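Local structure of enoyl-CoA hydratase/isomerase family protein (Bacillus anthracis, 3KQF) at residues I10-A15 against Q42-Q47; P17-I22 against K203-G208; P102-A107 against I210-A215; C124-A129 against I198-K203; P155-V160 against L183-V188. The protein probably catalyses the hydration of trans-2-enoyl-CoA to 3-hydroxyacyl-CoA, as an enoyl-CoA hydratase of the crotonase family. All blocks are in the same frame, centred on the assembly; numbering follows the deposited sequence.

Contact 1 of 5, residues I10-A15 against Q42-Q47; sequences ISVDYA and QNILTQ
Ile44 of helix 35-49 meets strand 10-13 and the residue just beyond it with three different side-chain carbons. Its CG1 is anti to the backbone N (chi1 -177°), which swings that branch out to the strand. There Ile44 CG1 lies 3.7 Å from Val12 CG2, and the two side chains meet tip to tip. The other arm, Ile44 CG2, lies 3.7 Å from Ile10 CD1. These two chains cross at a slant. Ile10 places CG1 between its backbone N and carbonyl carbon (chi1 67°), and the extended second torsion carries CD1 to the helix. Both isoleucines also have a second modelled conformer, so these details hold for one conformer of each. Tyr14 and Ile44 approach from opposite directions. Tyr14 OH is 4.2 Å from Ile44 CD1, a loose contact, and makes a weak hydrogen bond to Glu51. No hydrogen bond joins the two segments. Residues 10, 12 and 14 turn to the helix. The backbones of Ser11 and Asp13 bond to Ser23 and Lys21. Strand 10-13 is an outermost strand of the crotonase-fold sheet within the chain, antiparallel to strand 19-24. Helix 35-49 packs on this edge and turns Gln42 and Leu45 to helix 81-99.

Contact 2 of 5, residues P17-I22 against K203-G208; sequences PHVVKI and KIASNG
His18 and Ala205 bring the start of strand 19-24 against the end of helix 193-206, within the crotonase fold typical of this family. The first shell is small and lacks any hydrogen bond between the segments. His18 CB is 4.0 Å from Ala205 CB, so the methyl group meets the root of the histidine side chain and not its ring. Val19 makes a looser apolar contact, with Val19 CG2 4.4 Å from Ala205 CB. With only a methyl on Ala205, the backbones come close: His18 CA and Ala205 CA are 6.3 Å apart.

The next shell sets these groups in place. His18 has a positive phi (66°) just before the strand begins, and its backbone is bonded to Arg55 and Val56. Arg55 also reaches the helix end, where its NH1 donates to Ala205 O. Ile204, next to Ala205, packs on Val56 of the neighbouring strand and on Val212 of helix 209-222. Beyond the helix, Asn207 ND2 donates to the backbone O atoms of Tyr168 and Thr169 of the second subunit, so this corner also lies at the trimer interface. Ser206 bonds the carbonyl of Lys203 twice: Lys203 O accepts from Ser206 N at 3.0 Å and from Ser206 OG at 2.7 Å.

Contact 3 of 5, residues P102-A107 against I210-A215; sequences PQPVIA and IAVRLA
Pro104 and Val212 form the tight part of this contact, where the lead-in to strand 105-109 of the crotonase-fold sheet meets helix 209-222. Pro104 CG is 3.4 Å from Val212 CG1, closer than usual for two carbons. The side chains cross at about a right angle. Val212 CG1 is anti to its backbone N (chi1 171°), which places it against the proline ring. Ile204 and the second subunit, through Tyr168 and Thr140, pack around this pair.

The other side is more polar, and Pro102 and Arg213 there are partly exposed, while Gln103 is buried. The Arg213 chain runs extended from CG to NE beside Pro102. One face of its guanidinium lies under Pro102 CG and Gln103 CD, and Pro102 CG is 3.4 Å from Arg213 NH1. The Gln103 amide is turned 59° from the guanidinium plane. Gln103 NE2 and Arg213 NH2 are 3.2 Å apart but both are donors and do not bond to each other. They converge on Thr54 O, with the Arg213 bond weak. Gln103 NE2 also donates to Ile48 O, and Arg213 NH2 to Glu51 O. A water links the two backbones. It donates to Pro102 O and to Arg213 O, each at 2.8 Å.

Contact 4 of 5, residues C124-A129 against I198-K203; sequences CDFRIA and IEIAEK
Phe126 holds CG between its backbone N and carbonyl carbon (chi1 61°), which points the ring at helix 193-206. On the helix, Ile200 has CG1 beside its backbone N (chi1 -66°) and CG2 anti to it. The two branches therefore part and reach different residues of the strand. Ile200 CG2 comes to the edge of the Phe126 ring, in the ring plane. It lies 3.7 Å from Phe126 CZ and 3.9 Å from Phe126 CE1. Ile200 CD1, at the end of the other branch, meets Ile128 CD1 tip to tip at 3.8 Å. Phe126 and Ile128 are two apart in the strand and so face the same side of the sheet.

This is helix-on-sheet packing in the crotonase fold. Strand 126-130 lies in the sheet between strands 105-109 and 186-188, and helix 193-206 lies across that face. Ile106 and Phe186 of the two flanking strands also pack around Ile200. The contact is apolar and buried, and no hydrogen bond crosses it.

Arg127 points to the other side of the sheet and turns back on its own segment. Arg127 NH2 donates to Cys124 O at 2.8 Å. The oxygen lies at the edge of the guanidinium, in its plane, but the donor stands above the carbonyl plane. The same NH2 also donates to Ser121 O. Asp125, just before the strand, is held by both charge and hydrogen bonds. Its OD2 pairs with Lys216 and accepts from Val105 N, and its OD1 pairs with Lys164 of the second subunit and is hydrogen-bonded to Tyr168 OH of that subunit.

Contact 5 of 5, residues P155-V160 against L183-V188; sequences PRLIGV and LVEFVV
Leu183 meets both Leu157 and Ile158 of helix 150-158. Its backbone N is 3.5 Å from Ile158 CG2, and Leu183 CB is 4.1 Å from that same methyl. Ile158 holds CG1 between its backbone N and carbonyl carbon (chi1 67°). This leaves CG2 anti to the carbonyl carbon, as the branch that meets Leu183. Leu183 O is 3.7 Å from Leu157 CD2. The leucine tips are farther apart, with Leu183 CD1 4.1 Å from Leu157 CD2. Leu122 of helix 116-123 packs on both leucines.

At Glu185 the chain bends at the second torsion (chi2 73°) and brings the carboxylate round to Leu157. Glu185 OE2 and Leu157 CD1 are 4.1 Å apart, and the two side chains come from opposite directions. The charge of Glu185 is met elsewhere, by a salt bridge from OE2 to Arg127 NH1. In this crotonase fold the segment then enters strand 186-188, an outermost strand of the six-stranded sheet within the chain. Phe186 packs on Ile200, and Arg162 of the second subunit makes a cation-pi contact with Phe186 and donates to Glu185 O. In the facing segment Gly159, with positive phi, leaves the helical backbone angles. Gly159 N still donates to Pro155 O at 2.9 Å.

In the fold
From the N terminus, contact 1 opens first. Contact 2 opens before contact 1 closes at 42-47, so the two cross. Contact 2 closes only at 203-208. Contact 3 opens inside that long loop at 102-107 and closes beyond it at 210-215, so contacts 2 and 3 also cross. Contact 4 nests inside both, and contact 5 nests inside contact 4. All five reach the same six-stranded sheet. Contact 1 joins one outermost strand to helix 35-49. Contacts 2 and 4 share helix 193-206, and contact 3 adds helix 209-222. Contact 5 ties the last strand segment to helix 150-158. Contacts 2 to 5 also touch the second subunit, and contact 5 the third.

Contact 1 of 5, residues I10-A15 against Q42-Q47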
# COMPACT_ATOMS: atom_id res chain seq x y z
N ILE A 10 -25.06 23.88 -0.83
CA ILE A 10 -24.66 22.88 -1.81
C ILE A 10 -25.65 22.89 -2.97
O ILE A 10 -26.73 23.46 -2.88
CB ILE A 10 -24.55 21.45 -1.24
CG1 ILE A 10 -25.93 20.93 -0.82
CG2 ILE A 10 -23.57 21.40 -0.05
CD1 ILE A 10 -25.85 19.51 -0.30
N SER A 11 -25.24 22.27 -4.08
CA SER A 11 -26.05 22.16 -5.28
C SER A 11 -26.12 20.68 -5.60
O SER A 11 -25.14 19.97 -5.42
CB SER A 11 -25.41 22.89 -6.45
OG SER A 11 -25.27 24.27 -6.20
N VAL A 12 -27.28 20.19 -6.02
CA VAL A 12 -27.41 18.78 -6.39
C VAL A 12 -27.94 18.74 -7.81
O VAL A 12 -28.93 19.40 -8.10
CB VAL A 12 -28.37 18.01 -5.47
CG1 VAL A 12 -28.51 16.57 -5.93
CG2 VAL A 12 -27.88 18.04 -4.04
N ASP A 13 -27.25 18.02 -8.69
CA ASP A 13 -27.67 17.94 -10.10
C ASP A 13 -27.76 16.49 -10.58
O ASP A 13 -26.76 15.73 -10.56
CB ASP A 13 -26.71 18.72 -10.99
CG ASP A 13 -27.16 18.77 -12.45
OD1 ASP A 13 -28.33 18.43 -12.75
OD2 ASP A 13 -26.33 19.15 -13.30
N TYR A 14 -28.98 16.13 -11.01
CA TYR A 14 -29.33 14.81 -11.56
C TYR A 14 -29.50 14.88 -13.08
O TYR A 14 -30.26 14.12 -13.66
CB TYR A 14 -30.68 14.33 -10.99
CG TYR A 14 -30.69 13.95 -9.53
CD1 TYR A 14 -30.92 14.89 -8.55
CD2 TYR A 14 -30.51 12.62 -9.14
CE1 TYR A 14 -30.94 14.54 -7.21
CE2 TYR A 14 -30.54 12.25 -7.81
CZ TYR A 14 -30.76 13.21 -6.85
OH TYR A 14 -30.77 12.86 -5.52
N ALA A 15 -28.79 15.80 -13.72
CA ALA A 15 -28.90 15.98 -15.17
C ALA A 15 -28.57 14.69 -15.92
O ALA A 15 -29.30 14.30 -16.82
CB ALA A 15 -27.98 17.12 -15.64
N GLN A 42 -25.36 16.11 4.85
CA GLN A 42 -25.85 14.89 5.50
C GLN A 42 -27.28 14.55 5.05
O GLN A 42 -27.60 13.39 4.87
CB GLN A 42 -25.81 15.02 7.03
CG GLN A 42 -24.39 15.08 7.63
CD GLN A 42 -24.40 15.11 9.15
OE1 GLN A 42 -25.46 15.14 9.77
NE2 GLN A 42 -23.21 15.10 9.76
N ASN A 43 -28.13 15.56 4.91
CA ASN A 43 -29.52 15.32 4.48
C ASN A 43 -29.57 14.75 3.06
O ASN A 43 -30.33 13.82 2.80
CB ASN A 43 -30.35 16.61 4.59
CG ASN A 43 -30.49 17.11 6.03
OD1 ASN A 43 -30.21 16.38 6.98
ND2 ASN A 43 -30.93 18.35 6.19
N ILE A 44 -28.77 15.30 2.14
CA ILE A 44 -28.76 14.79 0.76
C ILE A 44 -28.13 13.40 0.72
O ILE A 44 -28.57 12.54 -0.04
CB ILE A 44 -28.06 15.75 -0.23
CG1 ILE A 44 -28.15 15.19 -1.65
CG2 ILE A 44 -26.62 15.95 0.14
CD1 ILE A 44 -29.55 14.99 -2.16
N LEU A 45 -27.09 13.17 1.53
CA LEU A 45 -26.46 11.83 1.58
C LEU A 45 -27.50 10.77 2.04
O LEU A 45 -27.52 9.65 1.52
CB LEU A 45 -25.24 11.85 2.49
CG LEU A 45 -24.04 12.63 1.90
CD1 LEU A 45 -22.92 12.80 2.91
CD2 LEU A 45 -23.51 11.95 0.62
N THR A 46 -28.38 11.14 2.98
CA THR A 46 -29.44 10.23 3.47
C THR A 46 -30.42 9.89 2.36
O THR A 46 -30.92 8.77 2.29
CB THR A 46 -30.21 10.84 4.65
OG1 THR A 46 -29.30 11.13 5.70
CG2 THR A 46 -31.30 9.88 5.18
N GLN A 47 -30.72 10.87 1.51
CA GLN A 47 -31.64 10.66 0.39
C GLN A 47 -31.00 9.73 -0.66
O GLN A 47 -31.58 8.73 -1.05
CB GLN A 47 -32.03 12.01 -0.22
CG GLN A 47 -33.00 11.94 -1.39
CD GLN A 47 -33.64 13.29 -1.72
OE1 GLN A 47 -33.19 14.35 -1.26
NE2 GLN A 47 -34.70 13.26 -2.53

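Contact 2 of 5, residues P17-I22 against K203-G208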
# COMPACT_ATOMS: atom_id res chain seq x y z
N PRO A 17 -28.36 10.77 -16.40
CA PRO A 17 -29.05 9.55 -15.93
C PRO A 17 -28.19 8.61 -15.07
O PRO A 17 -27.03 8.32 -15.43
CB PRO A 17 -29.47 8.86 -17.22
CG PRO A 17 -29.59 9.96 -18.21
CD PRO A 17 -28.58 10.98 -17.85
N HIS A 18 -28.76 8.15 -13.96
CA HIS A 18 -28.09 7.27 -12.97
C HIS A 18 -26.92 7.94 -12.23
O HIS A 18 -26.27 7.30 -11.40
CB HIS A 18 -27.59 5.96 -13.60
CG HIS A 18 -28.64 5.18 -14.33
ND1 HIS A 18 -28.56 4.90 -15.67
CD2 HIS A 18 -29.80 4.63 -13.90
CE1 HIS A 18 -29.61 4.21 -16.04
NE2 HIS A 18 -30.38 4.03 -14.99
N VAL A 19 -26.64 9.20 -12.54
CA VAL A 19 -25.52 9.91 -11.90
C VAL A 19 -25.98 11.20 -11.23
O VAL A 19 -26.71 11.99 -11.84
CB VAL A 19 -24.43 10.27 -12.94
CG1 VAL A 19 -23.27 11.04 -12.28
CG2 VAL A 19 -23.91 9.00 -13.61
N VAL A 20 -25.57 11.40 -9.97
CA VAL A 20 -25.88 12.61 -9.24
C VAL A 20 -24.57 13.33 -8.94
O VAL A 20 -23.59 12.68 -8.57
CB VAL A 20 -26.67 12.34 -7.91
CG1 VAL A 20 -25.88 11.49 -6.97
CG2 VAL A 20 -27.10 13.67 -7.26
N LYS A 21 -24.55 14.64 -9.13
CA LYS A 21 -23.35 15.46 -8.89
C LYS A 21 -23.67 16.43 -7.78
O LYS A 21 -24.60 17.24 -7.91
CB LYS A 21 -22.93 16.23 -10.15
CG LYS A 21 -21.69 17.08 -9.97
CD LYS A 21 -21.31 17.90 -11.20
CE LYS A 21 -22.29 19.03 -11.46
NZ LYS A 21 -21.77 19.99 -12.45
N ILE A 22 -22.95 16.32 -6.67
CA ILE A 22 -23.12 17.19 -5.53
C ILE A 22 -21.98 18.21 -5.55
O ILE A 22 -20.82 17.82 -5.62
CB ILE A 22 -23.04 16.41 -4.21
CG1 ILE A 22 -24.06 15.27 -4.19
CG2 ILE A 22 -23.25 17.35 -3.04
CD1 ILE A 22 -23.97 14.37 -2.97
N LYS A 203 -19.53 5.30 -17.44
CA LYS A 203 -19.04 3.94 -17.64
C LYS A 203 -19.46 3.05 -16.49
O LYS A 203 -20.02 1.97 -16.69
CB LYS A 203 -17.52 3.90 -17.79
CG LYS A 203 -16.94 2.48 -17.91
CD LYS A 203 -17.62 1.67 -19.02
CE LYS A 203 -16.89 0.36 -19.25
NZ LYS A 203 -17.42 -0.47 -20.37
N ILE A 204 -19.21 3.50 -15.27
CA ILE A 204 -19.56 2.71 -14.07
C ILE A 204 -21.08 2.48 -14.02
O ILE A 204 -21.53 1.38 -13.71
CB ILE A 204 -19.03 3.37 -12.78
CG1 ILE A 204 -17.51 3.40 -12.82
CG2 ILE A 204 -19.51 2.60 -11.55
CD1 ILE A 204 -16.84 4.24 -11.71
N ALA A 205 -21.84 3.51 -14.39
CA ALA A 205 -23.30 3.41 -14.44
C ALA A 205 -23.81 2.38 -15.46
O ALA A 205 -24.94 1.89 -15.33
CB ALA A 205 -23.93 4.79 -14.73
N SER A 206 -23.03 2.11 -16.52
CA SER A 206 -23.44 1.12 -17.53
C SER A 206 -23.13 -0.32 -17.08
O SER A 206 -23.58 -1.28 -17.71
CB SER A 206 -22.80 1.42 -18.90
OG SER A 206 -21.38 1.25 -18.85
N ASN A 207 -22.33 -0.49 -16.03
CA ASN A 207 -22.04 -1.83 -15.51
C ASN A 207 -23.19 -2.28 -14.59
O ASN A 207 -24.08 -1.48 -14.26
CB ASN A 207 -20.68 -1.87 -14.82
CG ASN A 207 -19.56 -1.69 -15.80
OD1 ASN A 207 -19.73 -1.96 -17.01
ND2 ASN A 207 -18.41 -1.21 -15.32
N GLY A 208 -23.20 -3.56 -14.22
CA GLY A 208 -24.30 -4.11 -13.42
C GLY A 208 -24.35 -3.45 -12.06
O GLY A 208 -23.41 -3.57 -11.32

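Contact 3 of 5, residues P102-A107 against I210-A215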
# COMPACT_ATOMS: atom_id res chain seq x y z
N PRO A 102 -23.98 3.27 -0.88
CA PRO A 102 -23.84 2.06 -1.65
C PRO A 102 -23.20 2.30 -3.00
O PRO A 102 -22.56 1.41 -3.57
CB PRO A 102 -25.30 1.59 -1.85
CG PRO A 102 -26.14 2.75 -1.55
CD PRO A 102 -25.38 3.57 -0.55
N GLN A 103 -23.37 3.51 -3.52
CA GLN A 103 -22.83 3.83 -4.82
C GLN A 103 -21.36 4.23 -4.77
O GLN A 103 -20.90 4.77 -3.77
CB GLN A 103 -23.56 5.04 -5.42
CG GLN A 103 -25.06 4.91 -5.62
CD GLN A 103 -25.90 5.33 -4.41
OE1 GLN A 103 -25.39 5.54 -3.31
NE2 GLN A 103 -27.22 5.44 -4.63
N PRO A 104 -20.63 3.99 -5.87
CA PRO A 104 -19.28 4.55 -5.95
C PRO A 104 -19.37 6.10 -5.90
O PRO A 104 -20.32 6.69 -6.44
CB PRO A 104 -18.80 4.10 -7.32
CG PRO A 104 -19.50 2.84 -7.57
CD PRO A 104 -20.89 3.08 -7.01
N VAL A 105 -18.39 6.74 -5.28
CA VAL A 105 -18.35 8.19 -5.17
C VAL A 105 -17.03 8.65 -5.73
O VAL A 105 -15.96 8.16 -5.31
CB VAL A 105 -18.52 8.67 -3.66
CG1 VAL A 105 -18.44 10.18 -3.57
CG2 VAL A 105 -19.82 8.11 -3.03
N ILE A 106 -17.09 9.53 -6.72
CA ILE A 106 -15.91 10.07 -7.39
C ILE A 106 -15.72 11.51 -6.98
O ILE A 106 -16.65 12.30 -7.05
CB ILE A 106 -16.10 10.03 -8.94
CG1 ILE A 106 -16.44 8.59 -9.40
CG2 ILE A 106 -14.87 10.54 -9.63
CD1 ILE A 106 -16.74 8.46 -10.93
N ALA A 107 -14.53 11.83 -6.49
CA ALA A 107 -14.19 13.19 -6.15
C ALA A 107 -13.62 13.88 -7.39
O ALA A 107 -12.71 13.34 -8.05
CB ALA A 107 -13.14 13.22 -5.00
N ILE A 210 -26.00 -4.09 -9.24
CA ILE A 210 -25.93 -4.98 -8.08
C ILE A 210 -24.48 -5.41 -7.92
O ILE A 210 -23.92 -5.41 -6.81
CB ILE A 210 -26.86 -6.20 -8.24
CG1 ILE A 210 -28.32 -5.76 -8.27
CG2 ILE A 210 -26.61 -7.22 -7.14
CD1 ILE A 210 -29.30 -6.88 -8.52
N ALA A 211 -23.83 -5.70 -9.04
CA ALA A 211 -22.43 -6.13 -9.07
C ALA A 211 -21.47 -5.03 -8.58
O ALA A 211 -20.59 -5.28 -7.75
CB ALA A 211 -22.04 -6.57 -10.51
N VAL A 212 -21.69 -3.80 -9.04
CA VAL A 212 -20.85 -2.67 -8.64
C VAL A 212 -21.01 -2.43 -7.13
O VAL A 212 -20.02 -2.24 -6.42
CB VAL A 212 -21.16 -1.40 -9.44
CG1 VAL A 212 -20.44 -0.15 -8.85
CG2 VAL A 212 -20.78 -1.58 -10.92
N ARG A 213 -22.25 -2.43 -6.65
CA ARG A 213 -22.52 -2.22 -5.22
C ARG A 213 -21.89 -3.30 -4.37
O ARG A 213 -21.30 -3.01 -3.32
CB ARG A 213 -24.03 -2.12 -4.94
CG ARG A 213 -24.66 -0.88 -5.57
CD ARG A 213 -26.00 -0.51 -4.93
NE ARG A 213 -26.60 0.69 -5.51
CZ ARG A 213 -27.61 1.38 -4.97
NH1 ARG A 213 -28.13 1.04 -3.79
NH2 ARG A 213 -28.08 2.46 -5.59
N LEU A 214 -22.03 -4.56 -4.80
CA LEU A 214 -21.42 -5.69 -4.08
C LEU A 214 -19.88 -5.60 -4.11
O LEU A 214 -19.21 -5.93 -3.12
CB LEU A 214 -21.93 -7.03 -4.63
CG LEU A 214 -23.32 -7.45 -4.17
CD1 LEU A 214 -23.86 -8.64 -5.00
CD2 LEU A 214 -23.30 -7.82 -2.67
N ALA A 215 -19.31 -5.16 -5.23
CA ALA A 215 -17.85 -4.96 -5.33
C ALA A 215 -17.39 -3.91 -4.33
O ALA A 215 -16.36 -4.09 -3.66
CB ALA A 215 -17.42 -4.56 -6.76
O HOH W 1 -22.13 -0.78 -1.94

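Contact 4 of 5, residues C124-A129 against I198-K203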
# COMPACT_ATOMS: atom_id res chain seq x y z
N CYS A 124 -14.07 9.47 -0.57
CA CYS A 124 -14.59 9.03 -1.86
C CYS A 124 -13.83 7.78 -2.31
O CYS A 124 -12.69 7.53 -1.89
CB CYS A 124 -14.45 10.14 -2.92
SG CYS A 124 -15.39 11.67 -2.54
N ASP A 125 -14.49 6.97 -3.15
CA ASP A 125 -13.88 5.74 -3.70
C ASP A 125 -12.61 6.02 -4.51
O ASP A 125 -11.64 5.29 -4.39
CB ASP A 125 -14.89 4.98 -4.56
CG ASP A 125 -16.03 4.43 -3.73
OD1 ASP A 125 -15.90 3.28 -3.27
OD2 ASP A 125 -17.00 5.16 -3.46
N PHE A 126 -12.65 7.00 -5.42
CA PHE A 126 -11.44 7.44 -6.13
C PHE A 126 -11.57 8.91 -6.52
O PHE A 126 -12.66 9.51 -6.39
CB PHE A 126 -11.00 6.52 -7.29
CG PHE A 126 -12.00 6.38 -8.38
CD1 PHE A 126 -11.97 7.22 -9.48
CD2 PHE A 126 -12.95 5.38 -8.31
CE1 PHE A 126 -12.89 7.09 -10.49
CE2 PHE A 126 -13.88 5.23 -9.33
CZ PHE A 126 -13.85 6.08 -10.42
N ARG A 127 -10.45 9.47 -6.97
CA ARG A 127 -10.29 10.88 -7.19
C ARG A 127 -9.74 11.29 -8.55
O ARG A 127 -8.81 10.68 -9.08
CB ARG A 127 -9.30 11.35 -6.11
CG ARG A 127 -9.82 11.27 -4.67
CD ARG A 127 -8.74 10.87 -3.63
NE ARG A 127 -8.37 9.47 -3.81
CZ ARG A 127 -9.10 8.43 -3.37
NH1 ARG A 127 -8.71 7.19 -3.62
NH2 ARG A 127 -10.23 8.62 -2.70
N ILE A 128 -10.35 12.32 -9.12
CA ILE A 128 -9.89 12.94 -10.38
C ILE A 128 -9.56 14.37 -9.97
O ILE A 128 -10.41 15.05 -9.39
CB ILE A 128 -10.95 12.99 -11.46
CG1 ILE A 128 -11.57 11.62 -11.74
CG2 ILE A 128 -10.36 13.61 -12.77
CD1 ILE A 128 -12.77 11.70 -12.64
N ALA A 129 -8.37 14.85 -10.28
CA ALA A 129 -7.95 16.21 -9.95
C ALA A 129 -7.64 17.09 -11.16
O ALA A 129 -7.09 16.63 -12.14
CB ALA A 129 -6.73 16.19 -9.09
N ILE A 198 -17.84 12.89 -15.47
CA ILE A 198 -19.11 12.38 -16.00
C ILE A 198 -18.88 11.15 -16.87
O ILE A 198 -19.63 10.19 -16.79
CB ILE A 198 -19.88 13.44 -16.77
CG1 ILE A 198 -20.42 14.48 -15.80
CG2 ILE A 198 -21.04 12.81 -17.57
CD1 ILE A 198 -21.06 15.68 -16.48
N GLU A 199 -17.85 11.17 -17.71
CA GLU A 199 -17.62 10.01 -18.58
C GLU A 199 -17.21 8.75 -17.80
O GLU A 199 -17.67 7.66 -18.13
CB GLU A 199 -16.73 10.35 -19.78
CG GLU A 199 -17.54 11.19 -20.79
CD GLU A 199 -16.78 11.60 -22.03
OE1 GLU A 199 -15.65 11.11 -22.24
OE2 GLU A 199 -17.33 12.42 -22.81
N ILE A 200 -16.42 8.91 -16.73
CA ILE A 200 -16.06 7.75 -15.88
C ILE A 200 -17.30 7.29 -15.11
O ILE A 200 -17.56 6.09 -15.02
CB ILE A 200 -14.90 8.07 -14.93
CG1 ILE A 200 -13.63 8.31 -15.74
CG2 ILE A 200 -14.68 6.91 -13.93
CD1 ILE A 200 -12.45 8.72 -14.90
N ALA A 201 -18.09 8.24 -14.60
CA ALA A 201 -19.33 7.92 -13.91
C ALA A 201 -20.29 7.16 -14.84
O ALA A 201 -20.93 6.21 -14.42
CB ALA A 201 -20.01 9.21 -13.36
N GLU A 202 -20.40 7.61 -16.10
CA GLU A 202 -21.28 6.96 -17.09
C GLU A 202 -20.84 5.53 -17.36
O GLU A 202 -21.68 4.63 -17.53
CB GLU A 202 -21.35 7.75 -18.41
CG GLU A 202 -22.13 9.04 -18.34
CD GLU A 202 -22.10 9.81 -19.64
OE1 GLU A 202 -21.15 9.61 -20.45
OE2 GLU A 202 -23.00 10.63 -19.85
N LYS A 203 -19.53 5.30 -17.44
CA LYS A 203 -19.04 3.94 -17.64
C LYS A 203 -19.46 3.05 -16.49
O LYS A 203 -20.02 1.97 -16.69
CB LYS A 203 -17.52 3.90 -17.79
CG LYS A 203 -16.94 2.48 -17.91
CD LYS A 203 -17.62 1.67 -19.02
CE LYS A 203 -16.89 0.36 -19.25
NZ LYS A 203 -17.42 -0.47 -20.37

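Contact 5 of 5, residues P155-V160 against L183-V188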
# COMPACT_ATOMS: atom_id res chain seq x y z
N PRO A 155 -2.82 6.98 5.05
CA PRO A 155 -1.81 5.91 4.95
C PRO A 155 -2.35 4.64 4.31
O PRO A 155 -1.59 3.88 3.71
CB PRO A 155 -1.39 5.64 6.40
CG PRO A 155 -2.49 6.20 7.24
CD PRO A 155 -3.07 7.36 6.45
N ARG A 156 -3.65 4.40 4.44
CA ARG A 156 -4.25 3.24 3.84
C ARG A 156 -4.18 3.35 2.31
O ARG A 156 -3.93 2.34 1.64
CB ARG A 156 -5.69 3.02 4.32
CG ARG A 156 -5.73 2.41 5.70
CD ARG A 156 -7.12 2.31 6.23
NE ARG A 156 -7.14 1.55 7.49
CZ ARG A 156 -6.75 2.02 8.67
NH1 ARG A 156 -6.31 3.26 8.81
NH2 ARG A 156 -6.82 1.24 9.74
N LEU A 157 -4.29 4.55 1.79
CA LEU A 157 -4.25 4.74 0.31
C LEU A 157 -2.85 4.82 -0.29
O LEU A 157 -2.58 4.17 -1.32
CB LEU A 157 -5.03 6.00 -0.09
CG LEU A 157 -5.19 6.30 -1.59
CD1 LEU A 157 -5.95 5.16 -2.24
CD2 LEU A 157 -5.90 7.61 -1.79
N ILE A 158 -1.97 5.60 0.32
CA ILE A 158 -0.65 5.85 -0.24
C ILE A 158 0.55 5.31 0.55
O ILE A 158 1.71 5.55 0.19
CB ILE A 158 -0.45 7.35 -0.49
CG1 ILE A 158 -0.40 8.16 0.81
CG2 ILE A 158 -1.54 7.89 -1.43
CD1 ILE A 158 -0.10 9.65 0.58
N GLY A 159 0.28 4.60 1.64
CA GLY A 159 1.34 3.98 2.43
C GLY A 159 1.69 4.85 3.62
O GLY A 159 1.54 6.09 3.56
N VAL A 160 2.21 4.22 4.67
CA VAL A 160 2.47 4.90 5.92
C VAL A 160 3.57 5.98 5.84
O VAL A 160 3.40 7.05 6.40
CB VAL A 160 2.75 3.92 7.07
CG1 VAL A 160 3.96 3.04 6.80
CG2 VAL A 160 2.93 4.68 8.41
N LEU A 183 -2.29 9.36 -4.53
CA LEU A 183 -3.36 10.05 -3.81
C LEU A 183 -4.53 10.36 -4.75
O LEU A 183 -5.67 10.34 -4.32
CB LEU A 183 -2.84 11.34 -3.13
CG LEU A 183 -3.85 12.24 -2.42
CD1 LEU A 183 -4.63 11.52 -1.27
CD2 LEU A 183 -3.11 13.46 -1.88
N VAL A 184 -4.25 10.72 -6.01
CA VAL A 184 -5.33 10.92 -6.99
C VAL A 184 -5.09 9.93 -8.14
O VAL A 184 -3.94 9.60 -8.48
CB VAL A 184 -5.47 12.37 -7.48
CG1 VAL A 184 -5.69 13.31 -6.27
CG2 VAL A 184 -4.29 12.78 -8.34
N GLU A 185 -6.18 9.43 -8.71
CA GLU A 185 -6.11 8.40 -9.74
C GLU A 185 -6.05 8.94 -11.16
O GLU A 185 -5.56 8.25 -12.06
CB GLU A 185 -7.26 7.39 -9.57
CG GLU A 185 -7.10 6.44 -8.33
CD GLU A 185 -7.32 7.11 -6.98
OE1 GLU A 185 -8.01 8.17 -6.90
OE2 GLU A 185 -6.82 6.56 -5.97
N PHE A 186 -6.57 10.16 -11.36
CA PHE A 186 -6.52 10.84 -12.67
C PHE A 186 -6.21 12.33 -12.49
O PHE A 186 -6.56 12.93 -11.47
CB PHE A 186 -7.88 10.74 -13.38
CG PHE A 186 -8.36 9.33 -13.59
CD1 PHE A 186 -8.06 8.64 -14.76
CD2 PHE A 186 -9.11 8.70 -12.62
CE1 PHE A 186 -8.52 7.33 -14.96
CE2 PHE A 186 -9.58 7.38 -12.81
CZ PHE A 186 -9.27 6.70 -13.96
N VAL A 187 -5.54 12.91 -13.49
CA VAL A 187 -5.29 14.35 -13.54
C VAL A 187 -5.66 14.85 -14.93
O VAL A 187 -5.23 14.26 -15.93
CB VAL A 187 -3.83 14.74 -13.15
CG1 VAL A 187 -3.63 16.23 -13.32
CG2 VAL A 187 -3.54 14.34 -11.72
N VAL A 188 -6.50 15.87 -14.99
CA VAL A 188 -6.95 16.46 -16.25
C VAL A 188 -7.00 17.99 -16.13
O VAL A 188 -7.02 18.52 -15.02
CB VAL A 188 -8.37 15.94 -16.65
CG1 VAL A 188 -8.38 14.44 -16.72
CG2 VAL A 188 -9.44 16.44 -15.66